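Local coordinates for protein ATP-dependent helicase FUN30 (Saccharomyces cerevisiae S288c, PDB 5GN1) that remodels nucleosomes at the expense of ATP, supporting DNA end resection at double-strand breaks and heterochromatin organization, this piece being the C-terminal part of its ATPase domain, at residues E203-V214 against C272-S282; S314-L322 against M350-E358. All coordinates share one frame; numbering follows the deposited sequence.

Contact 1. Residues E203-V214 against C272-S282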
loop_
_atom_site.group_PDB
_atom_site.type_symbol
_atom_site.label_atom_id
_atom_site.label_comp_id
_atom_site.label_asym_id
_atom_site.label_seq_id
_atom_site.Cartn_x
_atom_site.Cartn_y
_atom_site.Cartn_z
ATOM N N GLU A 203 -18.080 15.351 -6.663
ATOM C CA GLU A 203 -18.439 14.527 -5.522
ATOM C C GLU A 203 -17.214 14.272 -4.639
ATOM O O GLU A 203 -16.086 14.634 -4.979
ATOM C CB GLU A 203 -19.075 13.206 -5.999
ATOM C CG GLU A 203 -20.510 13.382 -6.565
ATOM C CD GLU A 203 -21.077 12.116 -7.226
ATOM O OE1 GLU A 203 -20.308 11.151 -7.455
ATOM O OE2 GLU A 203 -22.304 12.075 -7.502
ATOM N N LYS A 204 -17.462 13.656 -3.485
ATOM C CA LYS A 204 -16.434 13.264 -2.539
ATOM C C LYS A 204 -16.194 11.759 -2.622
ATOM O O LYS A 204 -17.010 11.008 -3.165
ATOM C CB LYS A 204 -16.830 13.667 -1.124
ATOM C CG LYS A 204 -17.029 15.170 -0.960
ATOM C CD LYS A 204 -16.777 15.566 0.475
ATOM C CE LYS A 204 -16.845 17.077 0.657
ATOM N NZ LYS A 204 -16.173 17.520 1.918
ATOM N N VAL A 205 -15.063 11.320 -2.075
ATOM C CA VAL A 205 -14.638 9.934 -2.232
ATOM C C VAL A 205 -13.857 9.498 -0.995
ATOM O O VAL A 205 -13.094 10.279 -0.419
ATOM C CB VAL A 205 -13.812 9.744 -3.531
ATOM C CG1 VAL A 205 -12.549 10.627 -3.539
ATOM C CG2 VAL A 205 -13.466 8.262 -3.747
ATOM N N LEU A 206 -14.066 8.240 -0.590
ATOM C CA LEU A 206 -13.233 7.564 0.407
ATOM C C LEU A 206 -12.248 6.640 -0.299
ATOM O O LEU A 206 -12.641 5.881 -1.188
ATOM C CB LEU A 206 -14.077 6.734 1.372
ATOM C CG LEU A 206 -15.332 7.405 1.934
ATOM C CD1 LEU A 206 -16.080 6.445 2.858
ATOM C CD2 LEU A 206 -14.931 8.696 2.638
ATOM N N ILE A 207 -10.978 6.697 0.097
ATOM C CA ILE A 207 -9.955 5.783 -0.423
ATOM C C ILE A 207 -9.467 4.911 0.731
ATOM O O ILE A 207 -9.015 5.434 1.757
ATOM C CB ILE A 207 -8.785 6.530 -1.076
ATOM C CG1 ILE A 207 -9.313 7.540 -2.093
ATOM C CG2 ILE A 207 -7.842 5.522 -1.774
ATOM C CD1 ILE A 207 -8.232 8.366 -2.774
ATOM N N PHE A 208 -9.561 3.587 0.566
ATOM C CA PHE A 208 -9.155 2.625 1.589
ATOM C C PHE A 208 -7.928 1.835 1.145
ATOM O O PHE A 208 -7.837 1.424 -0.016
ATOM C CB PHE A 208 -10.280 1.628 1.883
ATOM C CG PHE A 208 -11.426 2.213 2.618
ATOM C CD1 PHE A 208 -11.390 2.326 3.993
ATOM C CD2 PHE A 208 -12.560 2.640 1.933
ATOM C CE1 PHE A 208 -12.466 2.874 4.686
ATOM C CE2 PHE A 208 -13.640 3.177 2.612
ATOM C CZ PHE A 208 -13.595 3.294 3.989
ATOM N N SER A 209 -7.007 1.580 2.083
ATOM C CA SER A 209 -5.885 0.685 1.830
ATOM C C SER A 209 -5.589 -0.149 3.066
ATOM O O SER A 209 -5.739 0.316 4.199
ATOM C CB SER A 209 -4.602 1.438 1.429
ATOM O OG SER A 209 -3.541 0.514 1.219
ATOM N N LEU A 210 -5.149 -1.385 2.835
ATOM C CA LEU A 210 -4.697 -2.240 3.926
ATOM C C LEU A 210 -3.289 -1.901 4.383
ATOM O O LEU A 210 -2.826 -2.468 5.378
ATOM C CB LEU A 210 -4.757 -3.718 3.516
ATOM C CG LEU A 210 -6.130 -4.385 3.656
ATOM C CD1 LEU A 210 -6.133 -5.769 3.028
ATOM C CD2 LEU A 210 -6.539 -4.466 5.119
ATOM N N PHE A 211 -2.611 -0.986 3.696
ATOM C CA PHE A 211 -1.206 -0.680 3.936
ATOM C C PHE A 211 -1.090 0.780 4.343
ATOM O O PHE A 211 -1.409 1.671 3.547
ATOM C CB PHE A 211 -0.364 -0.937 2.680
ATOM C CG PHE A 211 -0.300 -2.377 2.262
ATOM C CD1 PHE A 211 -1.233 -2.904 1.380
ATOM C CD2 PHE A 211 0.715 -3.206 2.734
ATOM C CE1 PHE A 211 -1.167 -4.243 0.987
ATOM C CE2 PHE A 211 0.796 -4.539 2.342
ATOM C CZ PHE A 211 -0.147 -5.060 1.471
ATOM N N THR A 212 -0.622 1.030 5.569
ATOM C CA THR A 212 -0.350 2.414 5.959
ATOM C C THR A 212 0.756 3.031 5.119
ATOM O O THR A 212 0.744 4.244 4.876
ATOM C CB THR A 212 0.011 2.504 7.446
ATOM O OG1 THR A 212 1.014 1.532 7.758
ATOM C CG2 THR A 212 -1.225 2.266 8.308
ATOM N N GLN A 213 1.713 2.214 4.652
ATOM C CA GLN A 213 2.753 2.715 3.749
ATOM C C GLN A 213 2.163 3.260 2.455
ATOM O O GLN A 213 2.685 4.226 1.876
ATOM C CB GLN A 213 3.743 1.605 3.421
ATOM C CG GLN A 213 4.631 1.126 4.548
ATOM C CD GLN A 213 5.414 -0.113 4.126
ATOM O OE1 GLN A 213 4.837 -1.182 3.893
ATOM N NE2 GLN A 213 6.722 0.028 4.009
ATOM N N VAL A 214 1.105 2.623 1.955
ATOM C CA VAL A 214 0.414 3.157 0.784
ATOM C C VAL A 214 -0.256 4.487 1.112
ATOM O O VAL A 214 -0.193 5.427 0.316
ATOM C CB VAL A 214 -0.586 2.122 0.233
ATOM C CG1 VAL A 214 -1.578 2.776 -0.752
ATOM C CG2 VAL A 214 0.166 0.963 -0.436
ATOM N N CYS A 272 -21.353 11.735 3.672
ATOM C CA CYS A 272 -21.158 12.881 2.789
ATOM C C CYS A 272 -20.336 12.533 1.551
ATOM O O CYS A 272 -20.203 13.379 0.660
ATOM C CB CYS A 272 -20.512 14.045 3.545
ATOM S SG CYS A 272 -18.988 13.620 4.390
ATOM N N ALA A 273 -19.771 11.329 1.478
ATOM C CA ALA A 273 -19.166 10.812 0.258
ATOM C C ALA A 273 -20.080 9.741 -0.332
ATOM O O ALA A 273 -20.695 8.981 0.414
ATOM C CB ALA A 273 -17.787 10.204 0.549
ATOM N N ASN A 274 -20.175 9.673 -1.668
ATOM C CA ASN A 274 -20.907 8.578 -2.306
ATOM C C ASN A 274 -20.032 7.798 -3.281
ATOM O O ASN A 274 -20.558 7.090 -4.148
ATOM C CB ASN A 274 -22.192 9.069 -2.995
ATOM C CG ASN A 274 -21.931 9.963 -4.196
ATOM O OD1 ASN A 274 -21.167 10.922 -4.123
ATOM N ND2 ASN A 274 -22.600 9.665 -5.312
ATOM N N ASN A 275 -18.704 7.902 -3.141
ATOM C CA ASN A 275 -17.758 7.119 -3.920
ATOM C C ASN A 275 -16.747 6.483 -2.984
ATOM O O ASN A 275 -16.349 7.083 -1.983
ATOM C CB ASN A 275 -17.032 7.963 -4.959
ATOM C CG ASN A 275 -17.991 8.607 -5.932
ATOM O OD1 ASN A 275 -18.336 8.022 -6.961
ATOM N ND2 ASN A 275 -18.431 9.812 -5.609
ATOM N N VAL A 276 -16.341 5.261 -3.318
ATOM C CA VAL A 276 -15.390 4.505 -2.519
ATOM C C VAL A 276 -14.401 3.858 -3.478
ATOM O O VAL A 276 -14.808 3.219 -4.452
ATOM C CB VAL A 276 -16.089 3.441 -1.644
ATOM C CG1 VAL A 276 -15.028 2.580 -0.943
ATOM C CG2 VAL A 276 -16.998 4.102 -0.605
ATOM N N ILE A 277 -13.108 4.051 -3.223
ATOM C CA ILE A 277 -12.047 3.422 -3.988
ATOM C C ILE A 277 -11.306 2.490 -3.050
ATOM O O ILE A 277 -10.786 2.929 -2.016
ATOM C CB ILE A 277 -11.093 4.451 -4.605
ATOM C CG1 ILE A 277 -11.868 5.397 -5.526
ATOM C CG2 ILE A 277 -9.980 3.744 -5.366
ATOM C CD1 ILE A 277 -11.005 6.453 -6.134
ATOM N N ILE A 278 -11.284 1.205 -3.399
ATOM C CA ILE A 278 -10.532 0.196 -2.658
ATOM C C ILE A 278 -9.184 0.121 -3.359
ATOM O O ILE A 278 -9.083 -0.419 -4.465
ATOM C CB ILE A 278 -11.248 -1.157 -2.655
ATOM C CG1 ILE A 278 -12.674 -1.013 -2.133
ATOM C CG2 ILE A 278 -10.490 -2.173 -1.798
ATOM C CD1 ILE A 278 -12.734 -0.628 -0.696
ATOM N N PHE A 279 -8.152 0.726 -2.756
ATOM C CA PHE A 279 -6.878 0.796 -3.462
ATOM C C PHE A 279 -6.257 -0.587 -3.589
ATOM O O PHE A 279 -5.588 -0.881 -4.588
ATOM C CB PHE A 279 -5.931 1.760 -2.760
ATOM C CG PHE A 279 -4.727 2.144 -3.579
ATOM C CD1 PHE A 279 -4.795 3.191 -4.492
ATOM C CD2 PHE A 279 -3.520 1.471 -3.425
ATOM C CE1 PHE A 279 -3.687 3.547 -5.251
ATOM C CE2 PHE A 279 -2.400 1.834 -4.167
ATOM C CZ PHE A 279 -2.486 2.875 -5.080
ATOM N N ASP A 280 -6.504 -1.456 -2.616
ATOM C CA ASP A 280 -5.977 -2.814 -2.639
ATOM C C ASP A 280 -6.947 -3.675 -1.853
ATOM O O ASP A 280 -7.379 -3.289 -0.762
ATOM C CB ASP A 280 -4.556 -2.874 -2.050
ATOM C CG ASP A 280 -4.443 -2.142 -0.710
ATOM O OD1 ASP A 280 -4.761 -2.764 0.330
ATOM O OD2 ASP A 280 -4.057 -0.941 -0.707
ATOM N N GLN A 281 -7.327 -4.809 -2.420
ATOM C CA GLN A 281 -8.426 -5.520 -1.802
ATOM C C GLN A 281 -7.938 -6.374 -0.638
ATOM O O GLN A 281 -6.756 -6.692 -0.511
ATOM C CB GLN A 281 -9.157 -6.379 -2.831
ATOM C CG GLN A 281 -8.336 -7.523 -3.364
ATOM C CD GLN A 281 -8.941 -8.127 -4.619
ATOM O OE1 GLN A 281 -8.226 -8.395 -5.594
ATOM N NE2 GLN A 281 -10.260 -8.333 -4.608
ATOM N N SER A 282 -8.873 -6.714 0.233
ATOM C CA SER A 282 -8.635 -7.647 1.314
ATOM C C SER A 282 -8.949 -9.068 0.859
ATOM O O SER A 282 -9.803 -9.291 -0.007
ATOM C CB SER A 282 -9.497 -7.284 2.526
ATOM O OG SER A 282 -9.384 -8.264 3.541
HETATM O O HOH W 1 -20.635 8.729 -8.447
HETATM O O HOH W 2 -20.115 12.809 -2.642
#
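Glu203 and Asn275 meet at about a right angle where the two segments come together, and the amide does double work. Asn275 ND2 sends one N-H almost straight (177°) to Glu203 OE1 at 3.0 Å, arriving from above the carboxylate plane, and the other to Lys204 O at 3.1 Å. Two partners lying close to the amide plane fix the rotation of that group. The Asn274 amide, steeply turned against the same carboxylate, adds a weak bond from ND2 to Glu203 OE2 and also reaches Glu303 O.

Beyond this polar end the strands run parallel, 17° between their axes. Leu206 and Phe208 each give N-H to the opposite strand and receive one back, in the ladder Leu206 N to Asn275 O, Ile277 N to Leu206 O, Phe208 N to Ile277 O and Phe279 N to Phe208 O. On one face CG2 of Val205, set anti to the backbone N, lies 3.7 Å from Ile277 CG1, and helix 185-200 covers that isoleucine. On the other, the Phe208 ring receives Val276 CG1 at its edge, 3.8 Å from CD2, while Leu206 CD2 touches Ala273 CB.

At the far end the Asp280 carboxylate grips the opposite segment with both oxygens. Its CG stands between backbone N and carbonyl carbon (chi1 48°), from where OD2 takes a very short bond from Ser209 OG and OD1 accepts Leu210 N at 2.9 Å through its syn lone pair. Ser209 OG in turn accepts Phe211 N, an ST turn just ahead of helix 212-224. Nearby, Val214 CG1 packs 3.6 Å from Phe279 CD2. The two strands lie side by side at the centre of the six-stranded parallel sheet, as expected for the RecA-like C-terminal lobe of an SNF2-family ATPase.

Contact 2. Residues S314-L322 against M350-E358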
loop_
_atom_site.group_PDB
_atom_site.type_symbol
_atom_site.label_atom_id
_atom_site.label_comp_id
_atom_site.label_asym_id
_atom_site.label_seq_id
_atom_site.Cartn_x
_atom_site.Cartn_y
_atom_site.Cartn_z
ATOM N N SER A 314 -1.100 -10.113 -12.220
ATOM C CA SER A 314 -0.493 -9.987 -10.908
ATOM C C SER A 314 -1.257 -10.853 -9.924
ATOM O O SER A 314 -2.380 -11.296 -10.184
ATOM C CB SER A 314 -0.486 -8.533 -10.421
ATOM O OG SER A 314 -1.673 -8.257 -9.696
ATOM N N ILE A 315 -0.638 -11.050 -8.759
ATOM C CA ILE A 315 -1.237 -11.804 -7.668
ATOM C C ILE A 315 -2.594 -11.247 -7.248
ATOM O O ILE A 315 -3.405 -11.969 -6.661
ATOM C CB ILE A 315 -0.251 -11.816 -6.489
ATOM C CG1 ILE A 315 -0.744 -12.743 -5.378
ATOM C CG2 ILE A 315 -0.024 -10.399 -5.992
ATOM C CD1 ILE A 315 0.304 -13.020 -4.333
ATOM N N GLU A 316 -2.863 -9.967 -7.533
ATOM C CA GLU A 316 -4.150 -9.385 -7.153
ATOM C C GLU A 316 -5.303 -10.068 -7.879
ATOM O O GLU A 316 -6.403 -10.177 -7.332
ATOM C CB GLU A 316 -4.156 -7.882 -7.435
ATOM C CG GLU A 316 -3.219 -7.089 -6.503
ATOM C CD GLU A 316 -3.435 -5.575 -6.578
ATOM O OE1 GLU A 316 -3.867 -5.079 -7.639
ATOM O OE2 GLU A 316 -3.192 -4.890 -5.559
ATOM N N GLU A 317 -5.067 -10.533 -9.109
ATOM C CA GLU A 317 -6.076 -11.329 -9.798
ATOM C C GLU A 317 -6.359 -12.628 -9.050
ATOM O O GLU A 317 -7.522 -13.007 -8.875
ATOM C CB GLU A 317 -5.632 -11.600 -11.239
ATOM C CG GLU A 317 -5.595 -10.338 -12.097
ATOM C CD GLU A 317 -5.321 -10.611 -13.575
ATOM O OE1 GLU A 317 -4.160 -10.891 -13.944
ATOM O OE2 GLU A 317 -6.284 -10.563 -14.367
ATOM N N LYS A 318 -5.307 -13.312 -8.572
ATOM C CA LYS A 318 -5.504 -14.539 -7.801
ATOM C C LYS A 318 -6.235 -14.264 -6.498
ATOM O O LYS A 318 -7.080 -15.059 -6.066
ATOM C CB LYS A 318 -4.153 -15.199 -7.511
ATOM C CG LYS A 318 -3.377 -15.560 -8.753
ATOM C CD LYS A 318 -4.218 -16.431 -9.644
ATOM C CE LYS A 318 -3.904 -16.198 -11.110
ATOM N NZ LYS A 318 -4.799 -17.028 -11.960
ATOM N N ILE A 319 -5.909 -13.150 -5.842
ATOM C CA ILE A 319 -6.584 -12.816 -4.592
ATOM C C ILE A 319 -8.058 -12.497 -4.841
ATOM O O ILE A 319 -8.931 -12.887 -4.057
ATOM C CB ILE A 319 -5.836 -11.666 -3.891
ATOM C CG1 ILE A 319 -4.510 -12.202 -3.341
ATOM C CG2 ILE A 319 -6.696 -11.026 -2.780
ATOM C CD1 ILE A 319 -3.613 -11.146 -2.744
ATOM N N HIS A 320 -8.362 -11.811 -5.945
ATOM C CA HIS A 320 -9.761 -11.537 -6.275
ATOM C C HIS A 320 -10.548 -12.828 -6.497
ATOM O O HIS A 320 -11.699 -12.944 -6.062
ATOM C CB HIS A 320 -9.835 -10.643 -7.515
ATOM C CG HIS A 320 -11.223 -10.191 -7.863
ATOM N ND1 HIS A 320 -12.082 -9.631 -6.940
ATOM C CD2 HIS A 320 -11.899 -10.214 -9.037
ATOM C CE1 HIS A 320 -13.227 -9.332 -7.527
ATOM N NE2 HIS A 320 -13.143 -9.677 -8.800
ATOM N N GLN A 321 -9.937 -13.815 -7.169
ATOM C CA GLN A 321 -10.632 -15.067 -7.474
ATOM C C GLN A 321 -10.913 -15.879 -6.220
ATOM O O GLN A 321 -11.986 -16.477 -6.089
ATOM C CB GLN A 321 -9.808 -15.921 -8.441
ATOM C CG GLN A 321 -9.666 -15.376 -9.846
ATOM C CD GLN A 321 -8.468 -15.968 -10.581
ATOM O OE1 GLN A 321 -8.054 -17.109 -10.323
ATOM N NE2 GLN A 321 -7.887 -15.180 -11.482
ATOM N N LEU A 322 -9.949 -15.938 -5.301
ATOM C CA LEU A 322 -9.970 -16.889 -4.197
ATOM C C LEU A 322 -10.417 -16.292 -2.874
ATOM O O LEU A 322 -10.547 -17.036 -1.895
ATOM C CB LEU A 322 -8.585 -17.510 -4.024
ATOM C CG LEU A 322 -8.199 -18.475 -5.145
ATOM C CD1 LEU A 322 -6.699 -18.533 -5.263
ATOM C CD2 LEU A 322 -8.782 -19.858 -4.876
ATOM N N MET A 350 -0.973 -21.770 -0.659
ATOM C CA MET A 350 -1.838 -21.978 -1.819
ATOM C C MET A 350 -1.598 -20.929 -2.909
ATOM O O MET A 350 -1.559 -21.256 -4.105
ATOM C CB MET A 350 -3.295 -21.963 -1.384
ATOM C CG MET A 350 -4.258 -21.859 -2.549
ATOM S SD MET A 350 -5.765 -21.008 -2.082
ATOM C CE MET A 350 -5.191 -19.323 -1.911
ATOM N N LEU A 351 -1.453 -19.659 -2.523
ATOM C CA LEU A 351 -1.180 -18.626 -3.517
ATOM C C LEU A 351 0.168 -18.846 -4.185
ATOM O O LEU A 351 0.300 -18.674 -5.404
ATOM C CB LEU A 351 -1.260 -17.239 -2.872
ATOM C CG LEU A 351 -2.709 -16.779 -2.687
ATOM C CD1 LEU A 351 -2.831 -15.576 -1.749
ATOM C CD2 LEU A 351 -3.318 -16.455 -4.062
ATOM N N GLU A 352 1.185 -19.242 -3.409
ATOM C CA GLU A 352 2.489 -19.504 -4.009
ATOM C C GLU A 352 2.420 -20.675 -4.989
ATOM O O GLU A 352 3.065 -20.648 -6.047
ATOM C CB GLU A 352 3.538 -19.765 -2.924
ATOM C CG GLU A 352 4.943 -19.784 -3.499
ATOM C CD GLU A 352 5.997 -20.270 -2.528
ATOM O OE1 GLU A 352 5.663 -20.999 -1.575
ATOM O OE2 GLU A 352 7.166 -19.914 -2.738
ATOM N N ASP A 353 1.659 -21.682 -4.659
ATOM C CA ASP A 353 1.535 -22.811 -5.541
ATOM C C ASP A 353 0.872 -22.390 -6.867
ATOM O O ASP A 353 1.371 -22.699 -7.904
ATOM C CB ASP A 353 0.725 -23.925 -4.915
ATOM C CG ASP A 353 1.406 -24.570 -3.723
ATOM O OD1 ASP A 353 2.569 -24.346 -3.505
ATOM O OD2 ASP A 353 0.752 -25.282 -3.002
ATOM N N ILE A 354 -0.239 -21.673 -6.795
ATOM C CA ILE A 354 -0.970 -21.245 -7.988
ATOM C C ILE A 354 -0.071 -20.420 -8.898
ATOM O O ILE A 354 -0.008 -20.644 -10.111
ATOM C CB ILE A 354 -2.232 -20.471 -7.577
ATOM C CG1 ILE A 354 -3.186 -21.416 -6.858
ATOM C CG2 ILE A 354 -2.886 -19.801 -8.781
ATOM C CD1 ILE A 354 -4.302 -20.725 -6.176
ATOM N N ILE A 355 0.654 -19.463 -8.318
ATOM C CA ILE A 355 1.586 -18.657 -9.094
ATOM C C ILE A 355 2.633 -19.542 -9.762
ATOM O O ILE A 355 2.978 -19.345 -10.934
ATOM C CB ILE A 355 2.224 -17.591 -8.189
ATOM C CG1 ILE A 355 1.186 -16.502 -7.895
ATOM C CG2 ILE A 355 3.446 -16.992 -8.843
ATOM C CD1 ILE A 355 1.497 -15.695 -6.671
ATOM N N TYR A 356 3.134 -20.540 -9.033
ATOM C CA TYR A 356 4.164 -21.422 -9.570
ATOM C C TYR A 356 3.619 -22.307 -10.686
ATOM O O TYR A 356 4.272 -22.480 -11.720
ATOM C CB TYR A 356 4.750 -22.276 -8.444
ATOM C CG TYR A 356 5.915 -23.142 -8.874
ATOM C CD1 TYR A 356 7.179 -22.590 -9.078
ATOM C CD2 TYR A 356 5.756 -24.509 -9.070
ATOM C CE1 TYR A 356 8.250 -23.377 -9.465
ATOM C CE2 TYR A 356 6.824 -25.306 -9.461
ATOM C CZ TYR A 356 8.066 -24.732 -9.657
ATOM O OH TYR A 356 9.132 -25.514 -10.045
ATOM N N ASP A 357 2.425 -22.877 -10.493
ATOM C CA ASP A 357 1.852 -23.772 -11.495
ATOM C C ASP A 357 1.531 -23.034 -12.788
ATOM O O ASP A 357 1.698 -23.589 -13.880
ATOM C CB ASP A 357 0.597 -24.450 -10.943
ATOM C CG ASP A 357 0.896 -25.319 -9.738
ATOM O OD1 ASP A 357 2.073 -25.702 -9.568
ATOM O OD2 ASP A 357 -0.039 -25.626 -8.959
ATOM N N GLU A 358 1.067 -21.786 -12.685
ATOM C CA GLU A 358 0.704 -21.008 -13.860
ATOM C C GLU A 358 1.910 -20.438 -14.596
ATOM O O GLU A 358 1.742 -19.942 -15.717
ATOM C CB GLU A 358 -0.264 -19.882 -13.470
ATOM C CG GLU A 358 -1.576 -20.424 -12.903
ATOM C CD GLU A 358 -2.674 -19.382 -12.778
ATOM O OE1 GLU A 358 -2.400 -18.180 -13.014
ATOM O OE2 GLU A 358 -3.815 -19.780 -12.443
#
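Leu322 and Ile354 reach toward each other tip to tip, and their CD1 methyls stand only 3.4 Å apart, tighter than usual van der Waals contact. This closest methyl pair lies toward the rim, where Leu322 CD1 also meets Met350 CE at 3.8 Å and nears Leu351 CD2. The buried core is the row Ile315, Ile319, Leu351 and Ile355. Leu351 spreads its branches: CD1 goes to Ile319 CG1, the two side chains crossing at about a right angle, and CD2 lies against Lys318 CB. Ile315, with CG1 anti to the backbone N (chi1 -173°), brings CD1 to 3.7 Å from Ile355 CD1; Leu107 of helix 100-110 touches both isoleucines. This is steeply crossed helix packing, 123° between the N-to-C directions and 10.8 Å between the axes, and it lays helix 345-359 against the helix that follows strand 304-311 of the RecA-like sheet. Lys318 and the exposed Glu358 form the polar part of the outer side. Lys318 bends at chi2 and chi3, rests CD 3.7 Å from Ile354 CG2, and carries NZ to the carboxylate. The salt bridge is forked but uneven: OE1 accepts at 2.9 Å through its syn lone pair, whereas the bond to OE2 is weak.

From the N terminus, the chain enters the parallel sheet at strand 49-56 and reaches contact 1 at residues 203-214. It returns to it at 272-282, after a loop that includes strands 229-232 and 256-260 and helix 241-250. Contact 2 opens later, following strand 304-311 with residues 314-322, and closes at 350-358 around a shorter, partly unmodelled loop. The two closures are therefore in series, neither nested nor crossed. Contact 1 joins neighbouring strands inside the sheet, while contact 2 fastens the last modelled helix to the edge of the lobe. Their centres lie about 23 Å apart, yet Gln281 packs against Ile319, where the two contacts touch.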